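Glycoside hydrolase family protein (PDB 6Q2F) is an alpha-L-rhamnosidase, a glycoside hydrolase that probably cleaves terminal alpha-linked L-rhamnose from glycosides. Local coordinates at residues V209-P217 with V407-T416; D527-L535 with Q545-Y553. All coordinates share one frame; numbering follows the deposited sequence.

Interaction 1. Residues V209-P217 with V407-T416; sequences VGVLAFPVP and VDPDSVIDLT
Ala213 and Ile413 face each other as an antiparallel hydrogen-bonded pair, and both backbone bonds between them are made. Ile413 N reaches Ala213 O at 2.6 Å, a short and nearly straight bond (170°), while Ala213 N donates to Ile413 O. One residue along, Leu212 and Asp414 form the non-hydrogen-bonded pair. Beyond it the strand pairing gives way to a turn: Leu415 N still donates to Val211 O, but bent at 138°, and Val211 N finds a side-chain acceptor, Thr416 OG1, 3.2 Å away. Here Thr416 OG1 also lies 3.4 Å from Gly210 CA.

Apolar contacts form on both faces. The methyl of Ala213 meets Leu415 CD1 at 3.6 Å, on the same face as Ile413. On the face of Leu212, Val412 spreads its two methyls, CG1 toward Leu212 CB and CG2 toward Phe214 CB. Phe214 CG sits between its own backbone N and carbonyl carbon (chi1 49°), and the ring lies crosswise to Val407, whose CG2 approaches Phe214 CD1 to 3.5 Å. Pro215 CD presses tightly on Ser411 CB.

Behind these contacts, two Asx turns shape 407-416. Asp408 OD1 accepts from Asp410 N at the 3-10 turn. Asp414 OD1 takes Thr416 N, 2.9 Å away, on the anti side though well out of the carboxylate plane, holding the threonine whose OG1 accepts from Val211 N. Strand 413-414 is the outermost of a four-stranded antiparallel sheet; strand 206-217 pairs with it on one edge and with strand 436-447 on the other, where Val209 and Gly210 form a classic beta bulge opposite Leu443.

Interaction 2. Residues D527-L535 with Q545-Y553; sequences DARPWLPAL and QSDRFLYDY
Phe549 swings CG away from its backbone N (chi1 161°), which brings its ring under Trp531 CB, while Trp531 sets CG opposite its own carbonyl carbon and so sends the indole off toward Gln545. Trp531 CB stands 3.3 Å from the ring centroid of Phe549 and only 8° off the normal, a close CH-pi contact. The indole itself is slid aside: its five-membered ring and the phenyl ring are turned by 25° but barely overlap, so the methylene rather than the indole covers the face. At the phenyl edge sit Ala528 CB, 3.7 Å from Phe549 CE1, and Leu535 CG, 4.0 Å from Phe549 CE2. The far end of the indole reaches the preceding helical turn, where Trp531 CH2 touches Gln545 CB at 3.6 Å.

Residues 528-535, helical in backbone angles but without regular helical bonds, belong to the connection after helix 516-524 and pack on the first turns of helix 543-575, which follows strand 497-502 and precedes strand 579-582 of the curled, mainly parallel sheet. No hydrogen bond crosses, and the grip is apolar and largely buried.

Farther along, Leu535 reaches across Tyr553, with CD2 over the ring face at 3.8 Å from the centroid and CD1 nearest Tyr553 CE1. The same CD2 meets Leu550 CD2 at 3.7 Å, and Ala534 CB touches Ser546 OG and, from another direction, Phe549 CD2. Polar ends look elsewhere: Ser546 OG bonds to Val540 O, Gln545 OE1 to Thr542 N, and Tyr553 OH to Asn511 O. An Asx turn, Arg529 N to Asp527 OD1, opens the 528-535 segment.

Overall arrangement
Both segments of interaction 1 precede those of interaction 2 in the sequence, and the centres of the two contacts lie about 13 Å apart. They touch directly: Asp414 OD2 and Arg529 NE form a salt bridge of 2.8 Å, Val412 CG2 rests on Pro530 O, and Leu212 CD1 packs on Arg529 O. Leu532 and Pro533 of 527-535 also press on strands 206-217 and 436-447. The connection 527-535 is therefore sandwiched between two elements, packing the four-stranded antiparallel sheet of interaction 1 against helix 543-575, which lies between parallel strands 497-502 and 579-582 of the curled central sheet.

Interaction 1. Residues V209-P217 with V407-T416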
loop_
_atom_site.group_PDB
_atom_site.type_symbol
_atom_site.label_atom_id
_atom_site.label_comp_id
_atom_site.label_asym_id
_atom_site.label_seq_id
_atom_site.Cartn_x
_atom_site.Cartn_y
_atom_site.Cartn_z
ATOM N N VAL A 209 -17.831 21.895 19.972
ATOM C CA VAL A 209 -17.567 20.591 20.566
ATOM C C VAL A 209 -18.004 20.553 22.024
ATOM O O VAL A 209 -18.669 19.610 22.462
ATOM C CB VAL A 209 -16.078 20.208 20.438
ATOM C CG1 VAL A 209 -15.774 19.021 21.311
ATOM C CG2 VAL A 209 -15.709 19.948 18.961
ATOM N N GLY A 210 -17.640 21.569 22.786
ATOM C CA GLY A 210 -18.062 21.653 24.166
ATOM C C GLY A 210 -17.199 22.631 24.932
ATOM O O GLY A 210 -16.244 23.205 24.408
ATOM N N VAL A 211 -17.566 22.806 26.200
ATOM C CA VAL A 211 -16.850 23.675 27.119
ATOM C C VAL A 211 -16.530 22.868 28.361
ATOM O O VAL A 211 -17.424 22.267 28.966
ATOM C CB VAL A 211 -17.669 24.923 27.474
ATOM C CG1 VAL A 211 -16.836 25.905 28.275
ATOM C CG2 VAL A 211 -18.160 25.573 26.204
ATOM N N LEU A 212 -15.262 22.838 28.731
ATOM C CA LEU A 212 -14.812 22.134 29.914
ATOM C C LEU A 212 -14.102 23.121 30.822
ATOM O O LEU A 212 -13.432 24.047 30.359
ATOM C CB LEU A 212 -13.870 20.981 29.569
ATOM C CG LEU A 212 -14.418 19.953 28.588
ATOM C CD1 LEU A 212 -13.301 19.022 28.174
ATOM C CD2 LEU A 212 -15.605 19.183 29.206
ATOM N N ALA A 213 -14.281 22.929 32.119
ATOM C CA ALA A 213 -13.558 23.696 33.116
ATOM C C ALA A 213 -12.941 22.723 34.101
ATOM O O ALA A 213 -13.500 21.660 34.385
ATOM C CB ALA A 213 -14.460 24.694 33.846
ATOM N N PHE A 214 -11.776 23.093 34.618
ATOM C CA PHE A 214 -11.073 22.239 35.558
ATOM C C PHE A 214 -10.110 23.097 36.353
ATOM O O PHE A 214 -9.595 24.093 35.830
ATOM C CB PHE A 214 -10.334 21.106 34.837
ATOM C CG PHE A 214 -9.502 21.562 33.667
ATOM C CD1 PHE A 214 -8.181 21.934 33.849
ATOM C CD2 PHE A 214 -10.039 21.616 32.392
ATOM C CE1 PHE A 214 -7.399 22.352 32.776
ATOM C CE2 PHE A 214 -9.264 22.033 31.314
ATOM C CZ PHE A 214 -7.939 22.401 31.513
ATOM N N PRO A 215 -9.874 22.763 37.616
ATOM C CA PRO A 215 -8.932 23.539 38.423
ATOM C C PRO A 215 -7.507 23.296 37.970
ATOM O O PRO A 215 -7.161 22.233 37.447
ATOM C CB PRO A 215 -9.157 23.015 39.847
ATOM C CG PRO A 215 -10.462 22.253 39.788
ATOM C CD PRO A 215 -10.545 21.718 38.398
ATOM N N VAL A 216 -6.672 24.302 38.183
ATOM C CA VAL A 216 -5.298 24.269 37.705
ATOM C C VAL A 216 -4.495 25.094 38.703
ATOM O O VAL A 216 -5.044 26.029 39.308
ATOM C CB VAL A 216 -5.213 24.793 36.258
ATOM C CG1 VAL A 216 -5.973 23.903 35.294
ATOM C CG2 VAL A 216 -5.658 26.243 36.155
ATOM N N PRO A 217 -3.231 24.766 38.959
ATOM C CA PRO A 217 -2.469 25.519 39.960
ATOM C C PRO A 217 -1.961 26.840 39.402
ATOM O O PRO A 217 -1.544 26.932 38.243
ATOM C CB PRO A 217 -1.309 24.575 40.294
ATOM C CG PRO A 217 -1.094 23.825 39.024
ATOM C CD PRO A 217 -2.462 23.630 38.424
ATOM N N VAL A 407 -4.172 17.369 35.808
ATOM C CA VAL A 407 -5.526 17.634 36.273
ATOM C C VAL A 407 -6.200 16.332 36.684
ATOM O O VAL A 407 -6.112 15.313 35.982
ATOM C CB VAL A 407 -6.328 18.338 35.165
ATOM C CG1 VAL A 407 -7.767 18.535 35.588
ATOM C CG2 VAL A 407 -5.673 19.674 34.781
ATOM N N ASP A 408 -6.887 16.362 37.819
ATOM C CA ASP A 408 -7.695 15.223 38.229
ATOM C C ASP A 408 -8.887 15.108 37.289
ATOM O O ASP A 408 -9.649 16.071 37.154
ATOM C CB ASP A 408 -8.164 15.383 39.685
ATOM C CG ASP A 408 -8.811 14.118 40.236
ATOM O OD1 ASP A 408 -9.395 13.343 39.445
ATOM O OD2 ASP A 408 -8.732 13.889 41.460
ATOM N N PRO A 409 -9.079 13.971 36.618
ATOM C CA PRO A 409 -10.231 13.846 35.706
ATOM C C PRO A 409 -11.562 14.134 36.381
ATOM O O PRO A 409 -12.431 14.779 35.781
ATOM C CB PRO A 409 -10.157 12.389 35.225
ATOM C CG PRO A 409 -8.845 11.873 35.652
ATOM C CD PRO A 409 -8.277 12.745 36.709
ATOM N N ASP A 410 -11.747 13.675 37.618
ATOM C CA ASP A 410 -13.001 13.928 38.322
ATOM C C ASP A 410 -13.251 15.411 38.556
ATOM O O ASP A 410 -14.407 15.809 38.746
ATOM C CB ASP A 410 -13.011 13.178 39.653
ATOM C CG ASP A 410 -12.954 11.678 39.465
ATOM O OD1 ASP A 410 -13.586 11.180 38.507
ATOM O OD2 ASP A 410 -12.268 10.997 40.257
ATOM N N SER A 411 -12.199 16.233 38.531
ATOM C CA SER A 411 -12.356 17.675 38.698
ATOM C C SER A 411 -12.913 18.355 37.457
ATOM O O SER A 411 -13.373 19.497 37.555
ATOM C CB SER A 411 -11.014 18.325 39.029
ATOM O OG SER A 411 -10.324 17.608 40.028
ATOM N N VAL A 412 -12.850 17.708 36.290
ATOM C CA VAL A 412 -13.256 18.377 35.059
ATOM C C VAL A 412 -14.771 18.503 35.018
ATOM O O VAL A 412 -15.498 17.532 35.259
ATOM C CB VAL A 412 -12.736 17.626 33.826
ATOM C CG1 VAL A 412 -13.254 18.301 32.550
ATOM C CG2 VAL A 412 -11.213 17.581 33.839
ATOM N N ILE A 413 -15.251 19.703 34.701
ATOM C CA ILE A 413 -16.675 20.011 34.667
ATOM C C ILE A 413 -17.082 20.316 33.235
ATOM O O ILE A 413 -16.387 21.045 32.520
ATOM C CB ILE A 413 -17.021 21.198 35.590
ATOM C CG1 ILE A 413 -16.709 20.859 37.047
ATOM C CG2 ILE A 413 -18.482 21.564 35.461
ATOM C CD1 ILE A 413 -16.850 22.056 37.974
ATOM N N ASP A 414 -18.222 19.772 32.828
ATOM C CA ASP A 414 -18.777 20.009 31.501
ATOM C C ASP A 414 -19.711 21.204 31.574
ATOM O O ASP A 414 -20.843 21.089 32.038
ATOM C CB ASP A 414 -19.511 18.772 31.005
ATOM C CG ASP A 414 -19.924 18.890 29.556
ATOM O OD1 ASP A 414 -19.865 20.015 29.004
ATOM O OD2 ASP A 414 -20.305 17.860 28.964
ATOM N N LEU A 415 -19.253 22.348 31.072
ATOM C CA LEU A 415 -20.044 23.569 31.025
ATOM C C LEU A 415 -20.726 23.790 29.676
ATOM O O LEU A 415 -21.128 24.920 29.385
ATOM C CB LEU A 415 -19.165 24.776 31.342
ATOM C CG LEU A 415 -18.457 24.800 32.689
ATOM C CD1 LEU A 415 -17.598 26.051 32.817
ATOM C CD2 LEU A 415 -19.495 24.746 33.796
ATOM N N THR A 416 -20.864 22.749 28.850
ATOM C CA THR A 416 -21.414 22.936 27.507
ATOM C C THR A 416 -22.786 23.604 27.558
ATOM O O THR A 416 -23.059 24.542 26.799
ATOM C CB THR A 416 -21.483 21.596 26.784
ATOM O OG1 THR A 416 -20.171 21.019 26.736
ATOM C CG2 THR A 416 -21.976 21.787 25.356
HETATM O O HOH W 1 -20.084 18.607 24.375
#

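Interaction 2. Residues D527-L535 with Q545-Y553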
loop_
_atom_site.group_PDB
_atom_site.type_symbol
_atom_site.label_atom_id
_atom_site.label_comp_id
_atom_site.label_asym_id
_atom_site.label_seq_id
_atom_site.Cartn_x
_atom_site.Cartn_y
_atom_site.Cartn_z
ATOM N N ASP A 527 -16.083 7.408 29.388
ATOM C CA ASP A 527 -16.380 8.768 28.948
ATOM C C ASP A 527 -15.089 9.526 28.632
ATOM O O ASP A 527 -14.233 9.696 29.504
ATOM C CB ASP A 527 -17.173 9.469 30.053
ATOM C CG ASP A 527 -17.752 10.809 29.617
ATOM O OD1 ASP A 527 -17.411 11.313 28.524
ATOM O OD2 ASP A 527 -18.556 11.365 30.398
ATOM N N ALA A 528 -14.944 9.998 27.392
ATOM C CA ALA A 528 -13.745 10.753 27.029
ATOM C C ALA A 528 -13.741 12.186 27.557
ATOM O O ALA A 528 -12.670 12.799 27.605
ATOM C CB ALA A 528 -13.566 10.783 25.508
ATOM N N ARG A 529 -14.887 12.723 27.990
ATOM C CA ARG A 529 -14.977 14.146 28.326
ATOM C C ARG A 529 -13.942 14.617 29.342
ATOM O O ARG A 529 -13.308 15.658 29.099
ATOM C CB ARG A 529 -16.399 14.483 28.795
ATOM C CG ARG A 529 -17.281 14.942 27.642
ATOM C CD ARG A 529 -18.716 14.415 27.754
ATOM N NE ARG A 529 -19.547 15.208 28.648
ATOM C CZ ARG A 529 -20.076 14.755 29.783
ATOM N NH1 ARG A 529 -19.861 13.501 30.165
ATOM N NH2 ARG A 529 -20.826 15.559 30.535
ATOM N N PRO A 530 -13.707 13.930 30.464
ATOM C CA PRO A 530 -12.705 14.438 31.414
ATOM C C PRO A 530 -11.294 14.423 30.855
ATOM O O PRO A 530 -10.419 15.125 31.387
ATOM C CB PRO A 530 -12.843 13.491 32.616
ATOM C CG PRO A 530 -14.192 12.869 32.475
ATOM C CD PRO A 530 -14.366 12.721 30.983
ATOM N N TRP A 531 -11.052 13.654 29.794
ATOM C CA TRP A 531 -9.725 13.494 29.223
ATOM C C TRP A 531 -9.468 14.396 28.023
ATOM O O TRP A 531 -8.302 14.583 27.651
ATOM C CB TRP A 531 -9.509 12.031 28.830
ATOM C CG TRP A 531 -9.652 11.129 30.012
ATOM C CD1 TRP A 531 -10.793 10.502 30.434
ATOM C CD2 TRP A 531 -8.624 10.767 30.946
ATOM N NE1 TRP A 531 -10.536 9.765 31.567
ATOM C CE2 TRP A 531 -9.215 9.913 31.905
ATOM C CE3 TRP A 531 -7.260 11.074 31.059
ATOM C CZ2 TRP A 531 -8.491 9.364 32.965
ATOM C CZ3 TRP A 531 -6.538 10.525 32.106
ATOM C CH2 TRP A 531 -7.158 9.684 33.052
ATOM N N LEU A 532 -10.511 14.988 27.438
ATOM C CA LEU A 532 -10.322 15.872 26.288
ATOM C C LEU A 532 -9.209 16.901 26.460
ATOM O O LEU A 532 -8.523 17.181 25.463
ATOM C CB LEU A 532 -11.640 16.584 25.950
ATOM C CG LEU A 532 -12.790 15.655 25.559
ATOM C CD1 LEU A 532 -14.021 16.453 25.190
ATOM C CD2 LEU A 532 -12.384 14.739 24.417
ATOM N N PRO A 533 -8.962 17.490 27.645
ATOM C CA PRO A 533 -7.881 18.488 27.728
ATOM C C PRO A 533 -6.528 17.955 27.308
ATOM O O PRO A 533 -5.680 18.739 26.865
ATOM C CB PRO A 533 -7.901 18.896 29.207
ATOM C CG PRO A 533 -9.303 18.678 29.624
ATOM C CD PRO A 533 -9.712 17.422 28.915
ATOM N N ALA A 534 -6.306 16.643 27.419
ATOM C CA ALA A 534 -5.063 16.049 26.935
ATOM C C ALA A 534 -4.879 16.259 25.442
ATOM O O ALA A 534 -3.743 16.368 24.964
ATOM C CB ALA A 534 -5.035 14.554 27.262
ATOM N N LEU A 535 -5.974 16.282 24.683
ATOM C CA LEU A 535 -5.888 16.524 23.245
ATOM C C LEU A 535 -5.352 17.912 22.930
ATOM O O LEU A 535 -4.927 18.159 21.792
ATOM C CB LEU A 535 -7.265 16.370 22.599
ATOM C CG LEU A 535 -7.893 14.989 22.644
ATOM C CD1 LEU A 535 -9.380 15.088 22.394
ATOM C CD2 LEU A 535 -7.225 14.110 21.586
ATOM N N GLN A 545 -1.668 7.723 32.063
ATOM C CA GLN A 545 -3.110 7.767 31.846
ATOM C C GLN A 545 -3.473 8.643 30.652
ATOM O O GLN A 545 -4.352 8.294 29.857
ATOM C CB GLN A 545 -3.807 8.280 33.098
ATOM C CG GLN A 545 -3.864 7.313 34.252
ATOM C CD GLN A 545 -4.396 8.016 35.500
ATOM O OE1 GLN A 545 -3.891 9.067 35.889
ATOM N NE2 GLN A 545 -5.444 7.460 36.098
ATOM N N SER A 546 -2.833 9.806 30.525
ATOM C CA SER A 546 -3.120 10.653 29.372
ATOM C C SER A 546 -2.622 10.000 28.096
ATOM O O SER A 546 -3.292 10.059 27.063
ATOM C CB SER A 546 -2.510 12.042 29.553
ATOM O OG SER A 546 -3.388 12.870 30.302
ATOM N N ASP A 547 -1.469 9.326 28.161
ATOM C CA ASP A 547 -0.966 8.621 26.984
ATOM C C ASP A 547 -1.896 7.478 26.592
ATOM O O ASP A 547 -2.106 7.224 25.399
ATOM C CB ASP A 547 0.444 8.099 27.242
ATOM C CG ASP A 547 1.486 9.193 27.188
ATOM O OD1 ASP A 547 1.168 10.292 26.686
ATOM O OD2 ASP A 547 2.625 8.955 27.636
ATOM N N ARG A 548 -2.475 6.783 27.581
ATOM C CA ARG A 548 -3.416 5.720 27.247
ATOM C C ARG A 548 -4.732 6.289 26.746
ATOM O O ARG A 548 -5.335 5.735 25.821
ATOM C CB ARG A 548 -3.646 4.803 28.444
ATOM C CG ARG A 548 -2.442 3.935 28.739
ATOM C CD ARG A 548 -2.636 3.143 30.004
ATOM N NE ARG A 548 -1.431 2.375 30.281
ATOM C CZ ARG A 548 -1.320 1.469 31.243
ATOM N NH1 ARG A 548 -2.348 1.195 32.048
ATOM N NH2 ARG A 548 -0.175 0.836 31.388
ATOM N N PHE A 549 -5.183 7.412 27.311
ATOM C CA PHE A 549 -6.376 8.025 26.745
ATOM C C PHE A 549 -6.147 8.408 25.294
ATOM O O PHE A 549 -7.010 8.176 24.440
ATOM C CB PHE A 549 -6.810 9.262 27.513
ATOM C CG PHE A 549 -7.717 10.138 26.701
ATOM C CD1 PHE A 549 -8.998 9.717 26.394
ATOM C CD2 PHE A 549 -7.274 11.345 26.191
ATOM C CE1 PHE A 549 -9.844 10.503 25.627
ATOM C CE2 PHE A 549 -8.112 12.132 25.419
ATOM C CZ PHE A 549 -9.397 11.708 25.135
ATOM N N LEU A 550 -4.999 9.016 24.997
ATOM C CA LEU A 550 -4.742 9.434 23.624
ATOM C C LEU A 550 -4.665 8.227 22.699
ATOM O O LEU A 550 -5.232 8.254 21.597
ATOM C CB LEU A 550 -3.472 10.291 23.571
ATOM C CG LEU A 550 -3.649 11.567 24.416
ATOM C CD1 LEU A 550 -2.328 12.270 24.726
ATOM C CD2 LEU A 550 -4.638 12.531 23.760
ATOM N N TYR A 551 -4.011 7.144 23.142
ATOM C CA TYR A 551 -4.070 5.876 22.413
ATOM C C TYR A 551 -5.512 5.465 22.130
ATOM O O TYR A 551 -5.860 5.101 20.999
ATOM C CB TYR A 551 -3.356 4.768 23.200
ATOM C CG TYR A 551 -3.575 3.373 22.623
ATOM C CD1 TYR A 551 -4.655 2.596 23.019
ATOM C CD2 TYR A 551 -2.714 2.848 21.664
ATOM C CE1 TYR A 551 -4.876 1.325 22.479
ATOM C CE2 TYR A 551 -2.919 1.567 21.124
ATOM C CZ TYR A 551 -4.008 0.826 21.529
ATOM O OH TYR A 551 -4.235 -0.444 21.010
ATOM N N ASP A 552 -6.361 5.497 23.162
ATOM C CA ASP A 552 -7.773 5.150 23.000
ATOM C C ASP A 552 -8.464 6.090 22.022
ATOM O O ASP A 552 -9.358 5.678 21.270
ATOM C CB ASP A 552 -8.489 5.195 24.363
ATOM C CG ASP A 552 -8.124 4.018 25.253
ATOM O OD1 ASP A 552 -7.691 2.982 24.692
ATOM O OD2 ASP A 552 -8.272 4.124 26.499
ATOM N N TYR A 553 -8.082 7.366 22.038
ATOM C CA TYR A 553 -8.686 8.316 21.114
ATOM C C TYR A 553 -8.258 8.016 19.686
ATOM O O TYR A 553 -9.098 7.932 18.784
ATOM C CB TYR A 553 -8.318 9.742 21.525
ATOM C CG TYR A 553 -9.137 10.805 20.842
ATOM C CD1 TYR A 553 -10.335 11.244 21.397
ATOM C CD2 TYR A 553 -8.718 11.366 19.642
ATOM C CE1 TYR A 553 -11.086 12.220 20.779
ATOM C CE2 TYR A 553 -9.469 12.339 19.005
ATOM C CZ TYR A 553 -10.655 12.766 19.586
ATOM O OH TYR A 553 -11.414 13.734 18.974
#